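Local coordinates for protein lantibiotic dehydratase (Microbispora corallina, PDB 5EHK) that probably dehydrates serine and threonine residues of the NAI-107 precursor peptide, using glutamyl-tRNA as the source of the activating glutamate, at residues L281-D293 with R591-A603. Sequence-based numbering, arbitrary orientation.
Sequences LITALRPPLDGDD and RRISVGLPDSGRA
R592 reaches from the 591-595 strand to the backbone carbonyls of P288 and L289, joining two elements of the lantibiotic dehydratase N-terminal family region: the loop after the 281-283 edge strand of a small antiparallel sheet and the loop leaving a mixed sheet. R592 NH2 donates to P288 O at 2.7 Å and 160°, with the acceptor in the guanidinium plane; weaker bonds run from R592 NH1 to both carbonyls. The chain stretches from CG to NE with CG anti to the backbone N (chi1 158°), and NE donates to S594 OG, itself hydrogen-bonded to E605, which fixes the guanidinium from its NE side as well. S600 CB lies over one face, offset toward the rim.

Packing is close beside this hub. P598 presents its ring to I282, CD lying 3.6 Å from I282 CG2, while I282 CD1 reaches the G596-L597 peptide. L289 and L597 cross at about a right angle, L289 CD1 meeting L597 CD1 at 4.0 Å. Q197 and Q200 also hold the 596-599 loop, through its backbone.

Toward solvent the contact becomes looser and ionic. Exposed R602 makes salt bridges with two carboxylates: R602 NE is 3.5 Å from D290 OD2 and R602 NH2 3.3 Å from D292 OD2, the D290 carboxylate and R602 guanidinium planes being 86° apart. D290 bridges the two regimes. D290 OD2, through its anti lone pair, accepts from S600 OG at 2.5 Å, and S600 OG in turn accepts from R602 N, 3.0 Å away, which makes an ST turn.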
ATOM      1  N   LEU A 281      19.755  25.714  25.696  1.00 28.20           N
ATOM      2  CA  LEU A 281      20.823  25.230  26.560  1.00 28.57           C
ATOM      3  C   LEU A 281      20.274  24.243  27.568  1.00 27.06           C
ATOM      4  O   LEU A 281      19.075  24.218  27.831  1.00 30.85           O
ATOM      5  CB  LEU A 281      21.539  26.364  27.282  1.00 28.52           C
ATOM      6  CG  LEU A 281      22.461  27.235  26.445  1.00 31.10           C
ATOM      7  CD1 LEU A 281      22.802  28.506  27.210  1.00 32.67           C
ATOM      8  CD2 LEU A 281      23.714  26.459  26.103  1.00 25.28           C
ATOM      9  N   ILE A 282      21.154  23.397  28.088  1.00 26.44           N
ATOM     10  CA  ILE A 282      20.803  22.422  29.105  1.00 28.68           C
ATOM     11  C   ILE A 282      21.740  22.626  30.281  1.00 31.09           C
ATOM     12  O   ILE A 282      22.961  22.499  30.117  1.00 23.59           O
ATOM     13  CB  ILE A 282      20.998  20.998  28.590  1.00 26.41           C
ATOM     14  CG1 ILE A 282      20.047  20.722  27.421  1.00 23.00           C
ATOM     15  CG2 ILE A 282      20.794  20.010  29.718  1.00 26.74           C
ATOM     16  CD1 ILE A 282      20.183  19.338  26.809  1.00 19.33           C
ATOM     17  N   THR A 283      21.185  22.965  31.450  1.00 32.91           N
ATOM     18  CA  THR A 283      22.017  23.217  32.637  1.00 32.25           C
ATOM     19  C   THR A 283      22.342  21.895  33.303  1.00 28.94           C
ATOM     20  O   THR A 283      21.612  20.922  33.119  1.00 30.38           O
ATOM     21  CB  THR A 283      21.354  24.182  33.662  1.00 30.89           C
ATOM     22  OG1 THR A 283      20.278  23.516  34.337  1.00 37.67           O
ATOM     23  CG2 THR A 283      20.803  25.408  32.963  1.00 29.32           C
ATOM     24  N   ALA A 284      23.444  21.851  34.050  1.00 30.43           N
ATOM     25  CA  ALA A 284      23.827  20.636  34.768  1.00 30.47           C
ATOM     26  C   ALA A 284      22.815  20.309  35.870  1.00 29.11           C
ATOM     27  O   ALA A 284      22.748  19.180  36.354  1.00 30.02           O
ATOM     28  CB  ALA A 284      25.223  20.771  35.348  1.00 26.93           C
ATOM     29  N   LEU A 285      22.020  21.307  36.243  1.00 26.28           N
ATOM     30  CA  LEU A 285      20.968  21.122  37.230  1.00 33.75           C
ATOM     31  C   LEU A 285      20.010  19.975  36.908  1.00 35.73           C
ATOM     32  O   LEU A 285      19.598  19.237  37.801  1.00 38.45           O
ATOM     33  CB  LEU A 285      20.197  22.425  37.452  1.00 34.98           C
ATOM     34  CG  LEU A 285      21.006  23.505  38.164  1.00 37.85           C
ATOM     35  CD1 LEU A 285      20.195  24.778  38.280  1.00 41.40           C
ATOM     36  CD2 LEU A 285      21.420  22.999  39.529  1.00 32.80           C
ATOM     37  N   ARG A 286      19.657  19.830  35.638  1.00 34.41           N
ATOM     38  CA  ARG A 286      18.764  18.762  35.194  1.00 30.82           C
ATOM     39  C   ARG A 286      19.436  17.397  35.317  1.00 28.92           C
ATOM     40  O   ARG A 286      20.632  17.238  35.023  1.00 24.98           O
ATOM     41  CB  ARG A 286      18.285  19.061  33.772  1.00 35.85           C
ATOM     42  CG  ARG A 286      17.349  20.260  33.710  1.00 30.18           C
ATOM     43  CD  ARG A 286      16.922  20.573  32.305  1.00 32.15           C
ATOM     44  NE  ARG A 286      15.822  21.531  32.279  1.00 32.56           N
ATOM     45  CZ  ARG A 286      15.409  22.174  31.191  1.00 44.11           C
ATOM     46  NH1 ARG A 286      16.072  22.048  30.042  1.00 48.84           N
ATOM     47  NH2 ARG A 286      14.370  23.002  31.263  1.00 45.13           N
ATOM     48  N   PRO A 287      18.678  16.419  35.823  1.00 30.30           N
ATOM     49  CA  PRO A 287      19.184  15.076  36.117  1.00 25.37           C
ATOM     50  C   PRO A 287      19.606  14.385  34.833  1.00 28.19           C
ATOM     51  O   PRO A 287      18.798  14.335  33.906  1.00 32.68           O
ATOM     52  CB  PRO A 287      17.972  14.370  36.730  1.00 23.42           C
ATOM     53  CG  PRO A 287      17.031  15.465  37.160  1.00 25.84           C
ATOM     54  CD  PRO A 287      17.250  16.561  36.160  1.00 32.85           C
ATOM     55  N   PRO A 288      20.858  13.898  34.761  1.00 24.52           N
ATOM     56  CA  PRO A 288      21.432  13.252  33.567  1.00 25.41           C
ATOM     57  C   PRO A 288      20.740  11.949  33.161  1.00 25.13           C
ATOM     58  O   PRO A 288      20.932  11.496  32.033  1.00 25.04           O
ATOM     59  CB  PRO A 288      22.878  12.944  33.989  1.00 24.86           C
ATOM     60  CG  PRO A 288      22.848  12.950  35.491  1.00 25.02           C
ATOM     61  CD  PRO A 288      21.823  13.963  35.868  1.00 21.81           C
ATOM     62  N   LEU A 289      19.945  11.375  34.058  1.00 24.62           N
ATOM     63  CA  LEU A 289      19.397  10.037  33.875  1.00 22.83           C
ATOM     64  C   LEU A 289      20.502   9.011  33.609  1.00 24.27           C
ATOM     65  O   LEU A 289      20.454   8.249  32.634  1.00 23.39           O
ATOM     66  CB  LEU A 289      18.339   9.992  32.768  1.00 20.22           C
ATOM     67  CG  LEU A 289      17.241  11.042  32.838  1.00 21.14           C
ATOM     68  CD1 LEU A 289      16.175  10.735  31.817  1.00 19.99           C
ATOM     69  CD2 LEU A 289      16.651  11.119  34.224  1.00 23.02           C
ATOM     70  N   ASP A 290      21.492   8.976  34.489  1.00 23.73           N
ATOM     71  CA  ASP A 290      22.574   8.016  34.337  1.00 23.56           C
ATOM     72  C   ASP A 290      22.507   6.878  35.350  1.00 24.13           C
ATOM     73  O   ASP A 290      23.378   6.018  35.373  1.00 27.83           O
ATOM     74  CB  ASP A 290      23.922   8.710  34.447  1.00 21.46           C
ATOM     75  CG  ASP A 290      24.039   9.554  35.693  1.00 24.37           C
ATOM     76  OD1 ASP A 290      23.151   9.494  36.583  1.00 25.53           O
ATOM     77  OD2 ASP A 290      25.038  10.291  35.778  1.00 29.84           O
ATOM     78  N   GLY A 291      21.475   6.863  36.181  1.00 24.81           N
ATOM     79  CA  GLY A 291      21.332   5.795  37.157  1.00 30.69           C
ATOM     80  C   GLY A 291      21.292   6.238  38.611  1.00 31.68           C
ATOM     81  O   GLY A 291      20.749   5.528  39.448  1.00 34.23           O
ATOM     82  N   ASP A 292      21.847   7.410  38.905  1.00 34.32           N
ATOM     83  CA  ASP A 292      21.777   7.992  40.246  1.00 40.46           C
ATOM     84  C   ASP A 292      20.362   8.435  40.594  1.00 36.45           C
ATOM     85  O   ASP A 292      19.507   8.528  39.725  1.00 32.84           O
ATOM     86  CB  ASP A 292      22.748   9.179  40.372  1.00 53.04           C
ATOM     87  CG  ASP A 292      22.918   9.677  41.829  1.00 66.16           C
ATOM     88  OD1 ASP A 292      22.679   8.877  42.780  1.00 66.23           O
ATOM     89  OD2 ASP A 292      23.325  10.861  42.012  1.00 58.13           O
ATOM     90  N   ASP A 293      20.138   8.712  41.875  1.00 41.67           N
ATOM     91  CA  ASP A 293      18.925   9.362  42.334  1.00 40.56           C
ATOM     92  C   ASP A 293      18.946  10.767  41.739  1.00 39.16           C
ATOM     93  O   ASP A 293      19.951  11.482  41.859  1.00 36.57           O
ATOM     94  CB  ASP A 293      18.930   9.400  43.873  1.00 38.67           C
ATOM     95  CG  ASP A 293      17.785  10.224  44.474  1.00 37.23           C
ATOM     96  OD1 ASP A 293      16.679  10.310  43.889  1.00 34.65           O
ATOM     97  OD2 ASP A 293      18.001  10.774  45.575  1.00 41.33           O
ATOM     98  N   ARG A 591      30.928   4.163  26.705  1.00 28.57           N
ATOM     99  CA  ARG A 591      30.489   5.468  26.189  1.00 23.00           C
ATOM    100  C   ARG A 591      29.013   5.745  26.380  1.00 21.86           C
ATOM    101  O   ARG A 591      28.173   4.828  26.431  1.00 15.85           O
ATOM    102  CB  ARG A 591      30.759   5.547  24.689  1.00 19.17           C
ATOM    103  CG  ARG A 591      32.198   5.290  24.293  1.00 24.12           C
ATOM    104  CD  ARG A 591      33.062   6.485  24.591  1.00 31.18           C
ATOM    105  NE  ARG A 591      34.432   6.226  24.170  1.00 43.35           N
ATOM    106  CZ  ARG A 591      35.352   5.714  24.980  1.00 45.38           C
ATOM    107  NH1 ARG A 591      35.013   5.445  26.242  1.00 37.07           N
ATOM    108  NH2 ARG A 591      36.593   5.483  24.538  1.00 36.40           N
ATOM    109  N   ARG A 592      28.696   7.033  26.433  1.00 21.87           N
ATOM    110  CA  ARG A 592      27.310   7.459  26.463  1.00 18.18           C
ATOM    111  C   ARG A 592      27.041   8.549  25.447  1.00 19.66           C
ATOM    112  O   ARG A 592      27.861   9.469  25.271  1.00 19.18           O
ATOM    113  CB  ARG A 592      26.927   7.915  27.864  1.00 17.86           C
ATOM    114  CG  ARG A 592      25.742   8.838  27.928  1.00 15.12           C
ATOM    115  CD  ARG A 592      25.392   9.110  29.367  1.00 16.45           C
ATOM    116  NE  ARG A 592      24.611  10.334  29.468  1.00 20.15           N
ATOM    117  CZ  ARG A 592      23.546  10.491  30.246  1.00 18.05           C
ATOM    118  NH1 ARG A 592      23.098   9.495  30.999  1.00 17.02           N
ATOM    119  NH2 ARG A 592      22.921  11.654  30.254  1.00 18.54           N
ATOM    120  N   ILE A 593      25.893   8.429  24.774  1.00 18.46           N
ATOM    121  CA  ILE A 593      25.411   9.449  23.838  1.00 13.40           C
ATOM    122  C   ILE A 593      24.221  10.136  24.474  1.00 13.14           C
ATOM    123  O   ILE A 593      23.119   9.599  24.531  1.00 15.05           O
ATOM    124  CB  ILE A 593      24.986   8.815  22.493  1.00 13.73           C
ATOM    125  CG1 ILE A 593      26.101   7.921  21.947  1.00 11.13           C
ATOM    126  CG2 ILE A 593      24.621   9.877  21.485  1.00 14.95           C
ATOM    127  CD1 ILE A 593      25.655   6.931  20.899  1.00 10.85           C
ATOM    128  N   SER A 594      24.438  11.340  24.961  1.00 16.68           N
ATOM    129  CA  SER A 594      23.359  12.084  25.583  1.00 15.04           C
ATOM    130  C   SER A 594      22.596  12.767  24.482  1.00 16.83           C
ATOM    131  O   SER A 594      23.203  13.421  23.627  1.00 16.40           O
ATOM    132  CB  SER A 594      23.920  13.130  26.536  1.00 16.23           C
ATOM    133  OG  SER A 594      24.891  12.567  27.393  1.00 16.03           O
ATOM    134  N   VAL A 595      21.276  12.605  24.494  1.00 14.91           N
ATOM    135  CA  VAL A 595      20.394  13.307  23.568  1.00 11.34           C
ATOM    136  C   VAL A 595      19.313  14.064  24.316  1.00 13.56           C
ATOM    137  O   VAL A 595      18.380  13.461  24.840  1.00 14.44           O
ATOM    138  CB  VAL A 595      19.707  12.342  22.628  1.00  8.88           C
ATOM    139  CG1 VAL A 595      18.932  13.110  21.598  1.00  9.07           C
ATOM    140  CG2 VAL A 595      20.724  11.435  21.989  1.00  7.07           C
ATOM    141  N   GLY A 596      19.447  15.380  24.407  1.00 14.90           N
ATOM    142  CA  GLY A 596      18.451  16.178  25.105  1.00 15.64           C
ATOM    143  C   GLY A 596      18.632  16.192  26.615  1.00 21.96           C
ATOM    144  O   GLY A 596      17.719  16.591  27.333  1.00 24.94           O
ATOM    145  N   LEU A 597      19.803  15.740  27.079  1.00 18.10           N
ATOM    146  CA  LEU A 597      20.184  15.673  28.490  1.00 19.30           C
ATOM    147  C   LEU A 597      21.640  16.101  28.603  1.00 18.41           C
ATOM    148  O   LEU A 597      22.363  16.005  27.627  1.00 20.35           O
ATOM    149  CB  LEU A 597      20.076  14.244  29.021  1.00 19.41           C
ATOM    150  CG  LEU A 597      18.718  13.581  29.057  1.00 17.86           C
ATOM    151  CD1 LEU A 597      18.917  12.112  29.289  1.00 15.73           C
ATOM    152  CD2 LEU A 597      17.901  14.203  30.157  1.00 17.03           C
ATOM    153  N   PRO A 598      22.080  16.570  29.789  1.00 20.20           N
ATOM    154  CA  PRO A 598      23.485  16.972  29.958  1.00 22.44           C
ATOM    155  C   PRO A 598      24.390  15.772  29.935  1.00 22.03           C
ATOM    156  O   PRO A 598      23.887  14.666  30.079  1.00 25.58           O
ATOM    157  CB  PRO A 598      23.510  17.560  31.364  1.00 23.02           C
ATOM    158  CG  PRO A 598      22.404  16.846  32.065  1.00 22.33           C
ATOM    159  CD  PRO A 598      21.327  16.695  31.050  1.00 22.31           C
ATOM    160  N   ASP A 599      25.691  15.962  29.776  1.00 17.77           N
ATOM    161  CA  ASP A 599      26.580  14.817  29.831  1.00 21.60           C
ATOM    162  C   ASP A 599      26.487  14.247  31.237  1.00 25.54           C
ATOM    163  O   ASP A 599      26.101  14.946  32.169  1.00 28.06           O
ATOM    164  CB  ASP A 599      28.027  15.224  29.543  1.00 24.01           C
ATOM    165  CG  ASP A 599      28.248  15.614  28.109  1.00 26.10           C
ATOM    166  OD1 ASP A 599      27.253  15.618  27.353  1.00 24.94           O
ATOM    167  OD2 ASP A 599      29.408  15.951  27.752  1.00 29.24           O
ATOM    168  N   SER A 600      26.853  12.981  31.390  1.00 24.39           N
ATOM    169  CA  SER A 600      26.955  12.378  32.706  1.00 21.36           C
ATOM    170  C   SER A 600      28.417  12.287  33.161  1.00 28.91           C
ATOM    171  O   SER A 600      29.316  11.962  32.359  1.00 24.57           O
ATOM    172  CB  SER A 600      26.314  10.981  32.675  1.00 20.31           C
ATOM    173  OG  SER A 600      26.649  10.185  33.806  1.00 17.64           O
ATOM    174  N   GLY A 601      28.647  12.553  34.451  1.00 23.23           N
ATOM    175  CA  GLY A 601      29.956  12.338  35.047  1.00 17.91           C
ATOM    176  C   GLY A 601      30.379  10.869  35.056  1.00 21.99           C
ATOM    177  O   GLY A 601      31.564  10.562  35.115  1.00 22.28           O
ATOM    178  N   ARG A 602      29.411   9.956  35.026  1.00 23.24           N
ATOM    179  CA  ARG A 602      29.681   8.516  35.136  1.00 16.85           C
ATOM    180  C   ARG A 602      30.037   7.807  33.851  1.00 18.66           C
ATOM    181  O   ARG A 602      30.160   6.593  33.851  1.00 18.30           O
ATOM    182  CB  ARG A 602      28.484   7.796  35.736  1.00 20.53           C
ATOM    183  CG  ARG A 602      28.050   8.340  37.069  1.00 24.23           C
ATOM    184  CD  ARG A 602      26.717   7.782  37.451  1.00 30.30           C
ATOM    185  NE  ARG A 602      26.157   8.549  38.550  1.00 39.95           N
ATOM    186  CZ  ARG A 602      26.295   8.203  39.818  1.00 46.43           C
ATOM    187  NH1 ARG A 602      26.960   7.095  40.124  1.00 53.17           N
ATOM    188  NH2 ARG A 602      25.773   8.957  40.774  1.00 47.05           N
ATOM    189  N   ALA A 603      30.124   8.524  32.737  1.00 22.79           N
ATOM    190  CA  ALA A 603      30.371   7.852  31.455  1.00 22.59           C
ATOM    191  C   ALA A 603      30.987   8.788  30.442  1.00 19.92           C
ATOM    192  O   ALA A 603      30.544   9.921  30.301  1.00 26.73           O
ATOM    193  CB  ALA A 603      29.076   7.248  30.900  1.00 20.06           C
TER